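Local coordinates for protein tRNA dimethylallyltransferase (Staphylococcus epidermidis ATCC 12228, PDB 3D3Q) that probably transfers a dimethylallyl group from dimethylallyl diphosphate to the adenine at position 37 of tRNAs that read codons beginning with uridine, at residues A[10-15]-A[21-26]; A[68-73]-A[82-87]; A[107-112]-A[286-291]; A[232-237]-A[242-247]; A[250-255]-A[260-265]. All coordinates share one frame; numbering follows the deposited sequence.

Contact 1: residues A[10-15]-A[21-26]; sequences IVIVGP and TELSIE
Ile-12 meets Leu-23 and Ser-24 behind the P-loop, where strand 8-13 of the parallel sheet is backed by helix 20-30 in the strand-loop-helix unit of P-loop NTPases. Its two branches divide the work. With chi1 at -54°, CG1 stands beside the backbone N and carries CD1 out to the helix, ending 3.5 Å from Ser-24 OG and 3.8 Å from Ser-24 CA, while CG2 goes to Leu-23, whose CD2 lies 3.9 Å away. The two apolar side chains cross obliquely, and all three residues are buried.

The next shell closes round these three side chains. Leu-23 also touches Ile-201 of the neighbouring strand 197-204 and residues of helix 300-314, and Ile-12 rests on Ile-201 as well; backbone bonds to Ile-101 and Gly-103 tie Ile-12 into the sheet. Beyond the strand, Gly-14 and Pro-15 open the loop predicted to bind ATP, and Thr-21, probably also part of the substrate site, closes it, so the contact lies between the strand that leads into that loop and the helix that leaves it. The hydroxyl facing Ile-12 is not left without a partner in its apolar setting: Ser-24 OG is hydrogen-bonded to Lys-20 O, one helical turn back.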
# COMPACT_ATOMS: atom_id res chain seq x y z
N ILE A 10 9.60 -8.51 5.38
CA ILE A 10 8.28 -8.11 5.91
C ILE A 10 7.81 -6.93 5.09
O ILE A 10 8.60 -6.03 4.79
CB ILE A 10 8.31 -7.62 7.40
CG1 ILE A 10 8.73 -8.73 8.36
CG2 ILE A 10 6.91 -7.19 7.82
CD1 ILE A 10 7.72 -9.83 8.48
N VAL A 11 6.54 -6.92 4.71
CA VAL A 11 6.00 -5.79 3.93
C VAL A 11 4.70 -5.30 4.60
O VAL A 11 3.73 -6.05 4.75
CB VAL A 11 5.72 -6.20 2.43
CG1 VAL A 11 5.40 -4.97 1.60
CG2 VAL A 11 6.90 -6.92 1.85
N ILE A 12 4.69 -4.03 5.01
CA ILE A 12 3.54 -3.44 5.68
C ILE A 12 2.98 -2.26 4.89
O ILE A 12 3.48 -1.14 4.98
CB ILE A 12 3.93 -2.96 7.10
CG1 ILE A 12 4.57 -4.11 7.87
CG2 ILE A 12 2.70 -2.48 7.84
CD1 ILE A 12 5.15 -3.72 9.21
N VAL A 13 1.94 -2.53 4.10
CA VAL A 13 1.31 -1.50 3.28
C VAL A 13 0.05 -1.02 3.96
O VAL A 13 -0.47 -1.69 4.84
CB VAL A 13 0.94 -2.04 1.89
CG1 VAL A 13 2.19 -2.43 1.11
CG2 VAL A 13 0.02 -3.23 2.03
N GLY A 14 -0.44 0.14 3.55
CA GLY A 14 -1.64 0.67 4.16
C GLY A 14 -1.76 2.14 3.83
O GLY A 14 -0.78 2.78 3.50
N PRO A 15 -2.97 2.70 3.92
CA PRO A 15 -3.14 4.12 3.60
C PRO A 15 -2.31 5.03 4.50
O PRO A 15 -1.93 4.64 5.60
CB PRO A 15 -4.64 4.33 3.74
CG PRO A 15 -5.03 3.31 4.77
CD PRO A 15 -4.25 2.10 4.34
N THR A 21 3.40 2.98 9.44
CA THR A 21 4.70 3.50 9.82
C THR A 21 5.06 3.18 11.26
O THR A 21 6.18 2.75 11.55
CB THR A 21 4.76 5.02 9.63
OG1 THR A 21 4.44 5.33 8.27
CG2 THR A 21 6.15 5.54 9.96
N GLU A 22 4.12 3.39 12.17
CA GLU A 22 4.35 3.10 13.57
C GLU A 22 4.55 1.60 13.75
O GLU A 22 5.53 1.18 14.36
CB GLU A 22 3.16 3.58 14.41
CG GLU A 22 2.95 5.09 14.41
CD GLU A 22 2.34 5.64 13.11
OE1 GLU A 22 2.24 6.88 12.99
OE2 GLU A 22 1.95 4.86 12.22
N LEU A 23 3.64 0.81 13.19
CA LEU A 23 3.74 -0.64 13.27
C LEU A 23 5.10 -1.14 12.78
O LEU A 23 5.71 -2.00 13.41
CB LEU A 23 2.62 -1.29 12.45
CG LEU A 23 2.62 -2.83 12.39
CD1 LEU A 23 2.38 -3.39 13.77
CD2 LEU A 23 1.55 -3.29 11.45
N SER A 24 5.59 -0.59 11.67
CA SER A 24 6.89 -0.99 11.13
C SER A 24 7.98 -0.84 12.18
O SER A 24 8.76 -1.76 12.41
CB SER A 24 7.28 -0.15 9.91
OG SER A 24 6.46 -0.46 8.80
N ILE A 25 8.04 0.31 12.83
CA ILE A 25 9.05 0.54 13.84
C ILE A 25 8.91 -0.45 15.00
O ILE A 25 9.91 -1.00 15.48
CB ILE A 25 8.98 2.00 14.33
CG1 ILE A 25 9.27 2.93 13.15
CG2 ILE A 25 9.95 2.24 15.45
CD1 ILE A 25 9.36 4.38 13.50
N GLU A 26 7.68 -0.71 15.44
CA GLU A 26 7.44 -1.65 16.54
C GLU A 26 7.96 -3.05 16.19
O GLU A 26 8.52 -3.75 17.04
CB GLU A 26 5.95 -1.71 16.89
CG GLU A 26 5.43 -0.42 17.56
CD GLU A 26 6.10 -0.11 18.91
OE1 GLU A 26 5.78 -0.80 19.91
OE2 GLU A 26 6.96 0.81 18.95

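Contact 2: residues A[68-73]-A[82-87]; sequences DILPPD and KKRAEK
Ile-69 and Leu-70 lean on Arg-84 where a loop of the alpha/beta P-loop NTPase fold, leaving the short edge strand 64-65, passes beside helix 78-94, the next helix in the chain. The bridge is thin, since the nearest CA atoms, those of Ile-69 and Arg-84, are 10.8 Å apart and the long arginine spans most of the gap.

Along the loop, Asp-68 pairs through OD1 with Lys-53 NZ in a salt bridge. At Ile-69, CG1 sits between the backbone N and the carbonyl carbon (chi1 57°), with CD1 extended beyond it. That methyl lies 4.1 Å from Arg-84 CD and 4.0 Å from Arg-84 NH1, the two side chains running past one another in opposing senses. Leu-70 comes across the arginine at a slant instead, its CD2 3.9 Å from Arg-84 NH2. Both methyls approach the guanidinium obliquely. The backbones of Ile-69 and Leu-70 are themselves bonded to Val-43. Further on, Pro-72 O is hydrogen-bonded to Ser-243 OG, which ties the loop to a distant part of the chain.

No hydrogen bond joins the two segments; CD and the terminal nitrogens of the arginine meet aliphatic methyls. Its charge is met within the helix, where Arg-84 NE forms a salt bridge with Glu-80 OE1.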
# COMPACT_ATOMS: atom_id res chain seq x y z
N ASP A 68 14.80 11.05 1.71
CA ASP A 68 15.66 12.21 1.47
C ASP A 68 16.94 11.79 0.75
O ASP A 68 18.05 12.16 1.17
CB ASP A 68 16.05 12.91 2.78
CG ASP A 68 14.88 13.61 3.44
OD1 ASP A 68 14.16 14.36 2.74
OD2 ASP A 68 14.69 13.43 4.66
N ILE A 69 16.79 11.01 -0.31
CA ILE A 69 17.94 10.55 -1.07
C ILE A 69 18.08 11.26 -2.41
O ILE A 69 19.05 11.05 -3.14
CB ILE A 69 17.85 9.04 -1.33
CG1 ILE A 69 16.56 8.71 -2.07
CG2 ILE A 69 17.95 8.29 -0.02
CD1 ILE A 69 16.46 7.26 -2.51
N LEU A 70 17.13 12.13 -2.74
CA LEU A 70 17.16 12.87 -4.00
C LEU A 70 16.57 14.27 -3.86
O LEU A 70 15.83 14.53 -2.93
CB LEU A 70 16.37 12.10 -5.06
CG LEU A 70 16.77 10.66 -5.34
CD1 LEU A 70 15.64 9.97 -6.05
CD2 LEU A 70 18.03 10.63 -6.16
N PRO A 71 16.92 15.19 -4.76
CA PRO A 71 16.39 16.55 -4.72
C PRO A 71 15.06 16.51 -5.47
O PRO A 71 14.80 15.58 -6.22
CB PRO A 71 17.44 17.36 -5.46
CG PRO A 71 17.85 16.40 -6.53
CD PRO A 71 18.01 15.10 -5.75
N PRO A 72 14.19 17.52 -5.28
CA PRO A 72 12.88 17.57 -5.94
C PRO A 72 12.88 17.36 -7.45
O PRO A 72 12.02 16.64 -7.99
CB PRO A 72 12.35 18.93 -5.53
CG PRO A 72 12.92 19.09 -4.15
CD PRO A 72 14.35 18.65 -4.36
N ASP A 73 13.84 17.97 -8.14
CA ASP A 73 13.95 17.88 -9.61
C ASP A 73 14.46 16.52 -10.10
O ASP A 73 14.54 16.27 -11.32
CB ASP A 73 14.88 18.99 -10.13
CG ASP A 73 16.29 18.91 -9.54
OD1 ASP A 73 16.99 17.90 -9.82
OD2 ASP A 73 16.69 19.85 -8.82
N LYS A 82 13.14 -0.48 -7.10
CA LYS A 82 13.50 -1.90 -7.08
C LYS A 82 15.01 -2.12 -7.05
O LYS A 82 15.53 -2.93 -6.29
CB LYS A 82 12.90 -2.62 -8.29
CG LYS A 82 13.16 -4.11 -8.33
CD LYS A 82 12.63 -4.73 -9.61
CE LYS A 82 13.05 -6.19 -9.69
NZ LYS A 82 12.22 -6.99 -10.64
N LYS A 83 15.72 -1.38 -7.90
CA LYS A 83 17.17 -1.50 -7.98
C LYS A 83 17.80 -1.19 -6.62
O LYS A 83 18.62 -1.98 -6.13
CB LYS A 83 17.73 -0.54 -9.03
CG LYS A 83 19.23 -0.59 -9.14
CD LYS A 83 19.77 0.30 -10.25
CE LYS A 83 21.26 0.03 -10.46
NZ LYS A 83 21.87 0.83 -11.57
N ARG A 84 17.41 -0.06 -6.03
CA ARG A 84 17.92 0.38 -4.71
C ARG A 84 17.44 -0.48 -3.55
O ARG A 84 18.20 -0.78 -2.64
CB ARG A 84 17.53 1.84 -4.43
CG ARG A 84 17.98 2.83 -5.47
CD ARG A 84 17.83 4.26 -4.97
NE ARG A 84 18.13 5.21 -6.04
CZ ARG A 84 18.96 6.24 -5.93
NH1 ARG A 84 19.59 6.48 -4.79
NH2 ARG A 84 19.16 7.03 -6.98
N ALA A 85 16.16 -0.87 -3.59
CA ALA A 85 15.61 -1.70 -2.55
C ALA A 85 16.25 -3.09 -2.52
O ALA A 85 16.57 -3.60 -1.45
CB ALA A 85 14.10 -1.81 -2.71
N GLU A 86 16.46 -3.72 -3.68
CA GLU A 86 17.07 -5.05 -3.72
C GLU A 86 18.45 -5.05 -3.09
O GLU A 86 18.83 -6.01 -2.42
CB GLU A 86 17.19 -5.58 -5.16
CG GLU A 86 15.87 -5.74 -5.91
CD GLU A 86 16.02 -6.35 -7.30
OE1 GLU A 86 16.30 -7.57 -7.39
OE2 GLU A 86 15.88 -5.62 -8.31
N LYS A 87 19.21 -3.99 -3.30
CA LYS A 87 20.54 -3.92 -2.73
C LYS A 87 20.44 -3.83 -1.20
O LYS A 87 21.11 -4.58 -0.50
CB LYS A 87 21.32 -2.73 -3.30
CG LYS A 87 21.54 -2.81 -4.82
CD LYS A 87 22.04 -1.48 -5.38
CE LYS A 87 22.18 -1.51 -6.91
NZ LYS A 87 22.44 -0.16 -7.53

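Contact 3: residues A[107-112]-A[286-291]; sequences LYIQSL and NKMNVH
Helix 106-113, which follows sheet strand 98-102, is touched through Ile-109 and Gln-110 by Met-288, a selenomethionine in the linker between the long helix 262-286 and the last strand of the sheet, 291-294. Met-288 does the reaching. Bends at chi2 (-80°) and chi3 (-83°) fold its chain so that selenium and methyl face different residues of the helix. CE meets Ile-109, coming to 3.4 Å from CG2 and 4.1 Å from CB, and the two side chains cross at about a right angle. SE rests against the aliphatic base of Gln-110, 3.9 Å from CB.

Beyond that base the glutamine runs on in an extended chain, and its amide finds a partner outside the contact: NE2 makes a weak hydrogen bond to Tyr-116 OH. Trp-283 of helix 262-286 touches both Gln-110 and Met-288, Phe-284 of the same helix touches Ile-109, and Leu-200 of strand 197-204 packs on Met-288 as well, so Met-288 is buried between helix 262-286, helix 106-113 and strand 197-204.

The side chain of Ile-109 is about 6 Å from that of Thr-105, a probable tRNA-contacting residue. The packing is that of a layered alpha/beta fold, with a helix and a connecting loop closing over one face of the parallel sheet of a P-loop NTPase.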
# COMPACT_ATOMS: atom_id res chain seq x y z
N LEU A 107 2.15 -0.88 -7.71
CA LEU A 107 3.24 -1.05 -8.66
C LEU A 107 4.56 -1.28 -7.93
O LEU A 107 5.12 -2.37 -8.02
CB LEU A 107 3.37 0.17 -9.56
CG LEU A 107 2.61 0.19 -10.90
CD1 LEU A 107 2.78 1.58 -11.52
CD2 LEU A 107 3.13 -0.89 -11.84
N TYR A 108 5.03 -0.28 -7.20
CA TYR A 108 6.29 -0.38 -6.47
C TYR A 108 6.45 -1.65 -5.65
O TYR A 108 7.55 -2.17 -5.54
CB TYR A 108 6.47 0.82 -5.53
CG TYR A 108 6.69 2.13 -6.22
CD1 TYR A 108 7.90 2.82 -6.08
CD2 TYR A 108 5.69 2.70 -7.03
CE1 TYR A 108 8.11 4.04 -6.71
CE2 TYR A 108 5.89 3.92 -7.67
CZ TYR A 108 7.11 4.58 -7.51
OH TYR A 108 7.33 5.79 -8.15
N ILE A 109 5.36 -2.14 -5.08
CA ILE A 109 5.45 -3.33 -4.27
C ILE A 109 5.50 -4.62 -5.06
O ILE A 109 6.33 -5.48 -4.77
CB ILE A 109 4.31 -3.40 -3.26
CG1 ILE A 109 4.37 -2.19 -2.35
CG2 ILE A 109 4.41 -4.66 -2.43
CD1 ILE A 109 5.70 -2.04 -1.61
N GLN A 110 4.63 -4.79 -6.04
CA GLN A 110 4.68 -6.02 -6.80
C GLN A 110 5.93 -6.08 -7.68
O GLN A 110 6.55 -7.13 -7.83
CB GLN A 110 3.41 -6.20 -7.66
CG GLN A 110 3.38 -5.48 -8.98
CD GLN A 110 2.33 -6.05 -9.92
OE1 GLN A 110 2.10 -5.52 -11.01
NE2 GLN A 110 1.68 -7.14 -9.51
N SER A 111 6.32 -4.94 -8.22
CA SER A 111 7.50 -4.88 -9.07
C SER A 111 8.70 -5.41 -8.30
O SER A 111 9.62 -6.02 -8.87
CB SER A 111 7.75 -3.44 -9.54
OG SER A 111 6.60 -2.91 -10.18
N LEU A 112 8.68 -5.19 -6.98
CA LEU A 112 9.74 -5.63 -6.09
C LEU A 112 9.58 -7.06 -5.62
O LEU A 112 10.56 -7.74 -5.32
CB LEU A 112 9.80 -4.71 -4.86
CG LEU A 112 10.62 -5.16 -3.64
CD1 LEU A 112 12.10 -5.34 -4.01
CD2 LEU A 112 10.46 -4.14 -2.55
N ASN A 286 -7.17 -6.74 -5.19
CA ASN A 286 -7.43 -7.43 -6.44
C ASN A 286 -6.17 -7.84 -7.19
O ASN A 286 -6.23 -8.16 -8.37
CB ASN A 286 -8.28 -6.54 -7.34
CG ASN A 286 -9.61 -6.18 -6.73
OD1 ASN A 286 -10.31 -5.29 -7.22
ND2 ASN A 286 -9.97 -6.89 -5.66
N LYS A 287 -5.02 -7.83 -6.53
CA LYS A 287 -3.79 -8.17 -7.22
C LYS A 287 -2.82 -8.88 -6.31
O LYS A 287 -2.04 -9.73 -6.75
CB LYS A 287 -3.10 -6.90 -7.74
CG LYS A 287 -3.93 -6.02 -8.66
CD LYS A 287 -4.03 -6.62 -10.04
CE LYS A 287 -4.58 -5.60 -11.04
NZ LYS A 287 -3.73 -4.37 -11.14
N MSE A 288 -2.87 -8.53 -5.04
CA MSE A 288 -1.97 -9.11 -4.06
C MSE A 288 -2.72 -9.97 -3.08
O MSE A 288 -3.93 -9.83 -2.88
CB MSE A 288 -1.27 -8.02 -3.25
CG MSE A 288 -0.72 -6.87 -4.06
SE MSE A 288 0.94 -7.27 -4.88
CE MSE A 288 2.10 -6.90 -3.37
N ASN A 289 -1.97 -10.85 -2.45
CA ASN A 289 -2.54 -11.71 -1.46
C ASN A 289 -1.98 -11.16 -0.16
O ASN A 289 -0.95 -11.60 0.33
CB ASN A 289 -2.08 -13.15 -1.67
CG ASN A 289 -2.74 -14.10 -0.71
OD1 ASN A 289 -3.97 -14.22 -0.69
ND2 ASN A 289 -1.94 -14.79 0.10
N VAL A 290 -2.67 -10.16 0.37
CA VAL A 290 -2.25 -9.51 1.60
C VAL A 290 -3.00 -10.03 2.82
O VAL A 290 -4.19 -10.35 2.74
CB VAL A 290 -2.51 -7.99 1.54
CG1 VAL A 290 -1.86 -7.31 2.72
CG2 VAL A 290 -2.00 -7.43 0.23
N HIS A 291 -2.30 -10.11 3.96
CA HIS A 291 -2.89 -10.55 5.23
C HIS A 291 -3.34 -9.24 5.88
O HIS A 291 -2.57 -8.57 6.56
CB HIS A 291 -1.83 -11.25 6.10
CG HIS A 291 -2.38 -11.88 7.34
ND1 HIS A 291 -2.89 -11.15 8.39
CD2 HIS A 291 -2.46 -13.18 7.72
CE1 HIS A 291 -3.26 -11.96 9.36
NE2 HIS A 291 -3.01 -13.20 8.98

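Contact 4: residues A[232-237]-A[242-247]; sequences HLVEQG and QSMQAI
Two successive bends, at chi2 (-71°) and chi3 (-88°), curl the chain of Met-244, a selenomethionine, so that selenium and methyl are laid along consecutive residues of a helix, Leu-233 and Val-234. SE comes to 3.8 Å from Leu-233 CB and 4.1 Å from Leu-233 CD1, so the selenium lies against the root of the leucine and one of its branches, the two side chains slanting across each other. CE then passes on to the following residue. It lies 3.7 Å from both N and CA of Val-234 and 3.8 Å from its CB, and thus covers the helix backbone as much as the valine side chain. No hydrogen bond joins the segments; from 242-247 it is Met-244 that makes the apolar contact.

The place is the C-terminal end of helix 226-235, which is closed by a Schellman motif. Gly-237, with positive phi, is its C-prime residue: Phe-238 N bonds to Leu-233 O, and Gly-237 N bonds weakly to Val-234 O. The chain then turns back through a short loop into a 3-10 segment, residues 243-245, bringing Met-244 against the last turn of the helix it has just left. Two bonds hold this turn, Gln-245 N to Gln-242 O at 2.9 Å and Ala-246 N to Ser-243 O at 3.1 Å. Residues 245-250, which begin with the last residue of this 3-10 segment, probably contact the substrate tRNA. Tyr-249 touches Leu-233 from that region, and Ile-256 of helix 252-257 packs on Val-234, while Gln-242 OE1 accepts a weak hydrogen bond from Phe-76 N.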
# COMPACT_ATOMS: atom_id res chain seq x y z
N HIS A 232 8.07 27.29 -0.29
CA HIS A 232 9.52 27.25 -0.37
C HIS A 232 9.96 26.48 -1.60
O HIS A 232 10.93 26.84 -2.26
CB HIS A 232 10.10 26.58 0.88
CG HIS A 232 9.87 27.35 2.14
ND1 HIS A 232 9.73 26.74 3.37
CD2 HIS A 232 9.77 28.69 2.37
CE1 HIS A 232 9.56 27.67 4.30
NE2 HIS A 232 9.59 28.86 3.72
N LEU A 233 9.23 25.41 -1.92
CA LEU A 233 9.55 24.58 -3.08
C LEU A 233 9.30 25.33 -4.38
O LEU A 233 10.17 25.37 -5.24
CB LEU A 233 8.72 23.31 -3.06
CG LEU A 233 9.10 22.29 -2.00
CD1 LEU A 233 7.99 21.26 -1.86
CD2 LEU A 233 10.42 21.62 -2.37
N VAL A 234 8.12 25.91 -4.51
CA VAL A 234 7.76 26.65 -5.71
C VAL A 234 8.67 27.87 -5.89
O VAL A 234 8.94 28.28 -7.01
CB VAL A 234 6.28 27.07 -5.68
CG1 VAL A 234 6.06 28.13 -4.62
CG2 VAL A 234 5.86 27.58 -7.03
N GLU A 235 9.16 28.43 -4.79
CA GLU A 235 10.05 29.58 -4.85
C GLU A 235 11.44 29.14 -5.34
O GLU A 235 12.11 29.88 -6.06
CB GLU A 235 10.17 30.26 -3.48
CG GLU A 235 9.11 31.35 -3.22
CD GLU A 235 9.13 31.89 -1.79
OE1 GLU A 235 8.54 32.98 -1.56
OE2 GLU A 235 9.72 31.24 -0.89
N GLN A 236 11.85 27.95 -4.94
CA GLN A 236 13.15 27.42 -5.37
C GLN A 236 13.08 26.91 -6.81
O GLN A 236 13.96 26.18 -7.27
CB GLN A 236 13.60 26.31 -4.43
CG GLN A 236 14.10 26.84 -3.12
CD GLN A 236 14.17 25.77 -2.05
OE1 GLN A 236 13.15 25.19 -1.68
NE2 GLN A 236 15.38 25.51 -1.54
N GLY A 237 12.01 27.28 -7.51
CA GLY A 237 11.83 26.88 -8.89
C GLY A 237 11.58 25.41 -9.12
O GLY A 237 11.50 24.98 -10.28
N GLN A 242 8.29 16.50 -11.59
CA GLN A 242 7.37 15.39 -11.37
C GLN A 242 6.86 15.41 -9.94
O GLN A 242 5.67 15.28 -9.69
CB GLN A 242 8.07 14.07 -11.65
CG GLN A 242 7.61 12.90 -10.79
CD GLN A 242 8.44 11.65 -11.02
OE1 GLN A 242 9.66 11.66 -10.86
NE2 GLN A 242 7.78 10.57 -11.40
N SER A 243 7.78 15.57 -9.00
CA SER A 243 7.42 15.59 -7.59
C SER A 243 6.33 16.62 -7.27
O SER A 243 5.41 16.33 -6.51
CB SER A 243 8.65 15.87 -6.76
OG SER A 243 9.29 17.03 -7.26
N MSE A 244 6.42 17.81 -7.86
CA MSE A 244 5.44 18.87 -7.61
C MSE A 244 4.08 18.60 -8.21
O MSE A 244 3.19 19.46 -8.15
CB MSE A 244 5.95 20.20 -8.18
CG MSE A 244 7.13 20.79 -7.45
SE MSE A 244 6.70 21.48 -5.70
CE MSE A 244 6.20 23.28 -6.19
N GLN A 245 3.91 17.42 -8.79
CA GLN A 245 2.65 17.02 -9.41
C GLN A 245 1.90 16.05 -8.54
O GLN A 245 0.78 15.66 -8.87
CB GLN A 245 2.92 16.38 -10.77
CG GLN A 245 3.28 17.37 -11.83
CD GLN A 245 2.13 18.31 -12.10
OE1 GLN A 245 1.05 17.88 -12.47
NE2 GLN A 245 2.37 19.60 -11.90
N ALA A 246 2.52 15.65 -7.44
CA ALA A 246 1.90 14.71 -6.52
C ALA A 246 0.77 15.37 -5.76
O ALA A 246 0.80 16.57 -5.48
CB ALA A 246 2.94 14.17 -5.54
N ILE A 247 -0.25 14.58 -5.42
CA ILE A 247 -1.39 15.10 -4.69
C ILE A 247 -0.88 15.75 -3.40
O ILE A 247 -0.14 15.13 -2.62
CB ILE A 247 -2.41 13.96 -4.40
CG1 ILE A 247 -2.93 14.11 -2.97
CG2 ILE A 247 -1.80 12.58 -4.69
CD1 ILE A 247 -3.64 12.89 -2.45

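Contact 5: residues A[250-255]-A[260-265]; sequences KELVPV and ISMENA
Val-255 pushes one branch, CG2, into the angle that the chain makes as it turns through Ile-260 and Ser-261 into helix 262-286. The methyl is walled by backbone: Val-255 CG2 lies 3.2 Å from Ile-260 O, 3.8 Å from Ser-261 C and 3.6 Å from Met-262 N. Val-255 CA adds a CH...O contact to Ile-260 O.

Ile-260 fits back in turn: its CG2 is a bump that settles between two residues of the opposing helical turn, beside Pro-254 CB and the backbone N of Val-255; its place between N and the carbonyl carbon of Ile-260 turns it that way, while CG1 extends anti to the N (chi1 -180°). The small Ala-265 offers a shallow spot, its CB 3.9 Å from Glu-251 O, which lets the two backbones close to 5.9 Å between the CA atoms of Glu-251 and Ala-265. On the flank facing helix 226-235, Met-262, a selenomethionine, bends its chain back so that CE meets CD2 of Leu-252 at a slant.

Ser-261 is the N-cap of the second helix, its OG accepting a weak bond from Asn-264 N. Segment 250-255 begins with the last residue of 245-250, which probably contacts tRNA. A tight turn joins the short, weakly bonded helix 252-257 to the start of helix 262-286, and helix 226-235 packs against both: Phe-227 touches Val-255 and Met-262, and Leu-226 and Val-230 cover Leu-252.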
# COMPACT_ATOMS: atom_id res chain seq x y z
N LYS A 250 0.35 19.82 -6.26
CA LYS A 250 -0.20 20.32 -7.52
C LYS A 250 -1.48 21.13 -7.30
O LYS A 250 -1.78 22.02 -8.09
CB LYS A 250 -0.47 19.16 -8.50
CG LYS A 250 -1.56 18.20 -8.05
CD LYS A 250 -1.94 17.20 -9.13
CE LYS A 250 -3.05 16.28 -8.62
NZ LYS A 250 -3.49 15.27 -9.61
N GLU A 251 -2.21 20.84 -6.23
CA GLU A 251 -3.45 21.57 -5.95
C GLU A 251 -3.17 22.92 -5.33
O GLU A 251 -3.85 23.90 -5.60
CB GLU A 251 -4.36 20.78 -5.02
CG GLU A 251 -4.78 19.43 -5.58
CD GLU A 251 -3.90 18.30 -5.09
OE1 GLU A 251 -2.79 18.58 -4.57
OE2 GLU A 251 -4.32 17.12 -5.24
N LEU A 252 -2.14 22.97 -4.49
CA LEU A 252 -1.78 24.21 -3.83
C LEU A 252 -0.96 25.17 -4.68
O LEU A 252 -0.95 26.36 -4.41
CB LEU A 252 -1.03 23.90 -2.53
CG LEU A 252 -1.79 23.07 -1.48
CD1 LEU A 252 -0.91 22.82 -0.26
CD2 LEU A 252 -3.05 23.79 -1.06
N VAL A 253 -0.28 24.68 -5.70
CA VAL A 253 0.52 25.60 -6.52
C VAL A 253 -0.34 26.71 -7.12
O VAL A 253 0.04 27.88 -7.08
CB VAL A 253 1.27 24.87 -7.68
CG1 VAL A 253 2.07 25.87 -8.49
CG2 VAL A 253 2.20 23.83 -7.11
N PRO A 254 -1.52 26.36 -7.67
CA PRO A 254 -2.42 27.36 -8.27
C PRO A 254 -2.88 28.45 -7.30
O PRO A 254 -2.99 29.62 -7.67
CB PRO A 254 -3.59 26.50 -8.77
CG PRO A 254 -2.94 25.21 -9.09
CD PRO A 254 -2.03 25.00 -7.91
N VAL A 255 -3.14 28.06 -6.06
CA VAL A 255 -3.59 29.01 -5.06
C VAL A 255 -2.48 30.00 -4.69
O VAL A 255 -2.75 31.10 -4.20
CB VAL A 255 -4.16 28.26 -3.80
CG1 VAL A 255 -3.06 27.53 -3.08
CG2 VAL A 255 -4.86 29.23 -2.88
N ILE A 260 -6.81 30.17 -8.00
CA ILE A 260 -7.82 29.37 -7.33
C ILE A 260 -7.85 29.72 -5.84
O ILE A 260 -6.82 30.12 -5.26
CB ILE A 260 -7.53 27.87 -7.57
CG1 ILE A 260 -8.59 27.02 -6.87
CG2 ILE A 260 -6.13 27.52 -7.10
CD1 ILE A 260 -8.44 25.53 -7.12
N SER A 261 -9.02 29.61 -5.21
CA SER A 261 -9.17 29.96 -3.79
C SER A 261 -8.69 28.84 -2.89
O SER A 261 -8.73 27.68 -3.27
CB SER A 261 -10.63 30.29 -3.47
OG SER A 261 -11.45 29.16 -3.63
N MSE A 262 -8.24 29.19 -1.70
CA MSE A 262 -7.75 28.20 -0.76
C MSE A 262 -8.84 27.17 -0.46
O MSE A 262 -8.57 25.97 -0.42
CB MSE A 262 -7.30 28.88 0.54
CG MSE A 262 -6.70 27.95 1.59
SE MSE A 262 -4.90 27.32 1.16
CE MSE A 262 -5.42 25.77 0.12
N GLU A 263 -10.06 27.65 -0.25
CA GLU A 263 -11.19 26.77 0.06
C GLU A 263 -11.38 25.70 -1.00
O GLU A 263 -11.31 24.50 -0.70
CB GLU A 263 -12.47 27.59 0.19
CG GLU A 263 -12.46 28.54 1.39
CD GLU A 263 -11.91 29.92 1.08
OE1 GLU A 263 -11.73 30.70 2.04
OE2 GLU A 263 -11.68 30.24 -0.11
N ASN A 264 -11.63 26.15 -2.22
CA ASN A 264 -11.83 25.26 -3.36
C ASN A 264 -10.68 24.27 -3.55
O ASN A 264 -10.90 23.07 -3.76
CB ASN A 264 -12.03 26.11 -4.62
CG ASN A 264 -13.39 26.78 -4.66
OD1 ASN A 264 -13.70 27.54 -5.57
ND2 ASN A 264 -14.22 26.49 -3.65
N ALA A 265 -9.45 24.77 -3.44
CA ALA A 265 -8.26 23.95 -3.58
C ALA A 265 -8.25 22.85 -2.52
O ALA A 265 -8.09 21.67 -2.84
CB ALA A 265 -7.01 24.81 -3.45

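How the contacts relate
Contact 1 includes strand 8-13 of the parallel sheet, and contact 3 packs on it through Ile-109 against Val-11 and Val-13; their centres are 15 Å apart. Contact 2, its centre 20 Å from that of contact 3, touches it where Ala-85 and Glu-86 of helix 78-94 meet Leu-112. Contacts 4 and 5, with centres 14 Å apart, belong to a helical region around helices 226-235 and 252-257, joined by Met-244 against Val-253. Pro-72 on Leu-233 ties contact 2 to it. Along the chain contacts 1, 2 and 3 open in turn, and 4 and 5 nest inside the loop contact 3 closes. The P-loop NTPase-like core thus adjoins a helical region, between strands 197-204 and 291-294 in the chain, whose residues 245-250 probably contact tRNA.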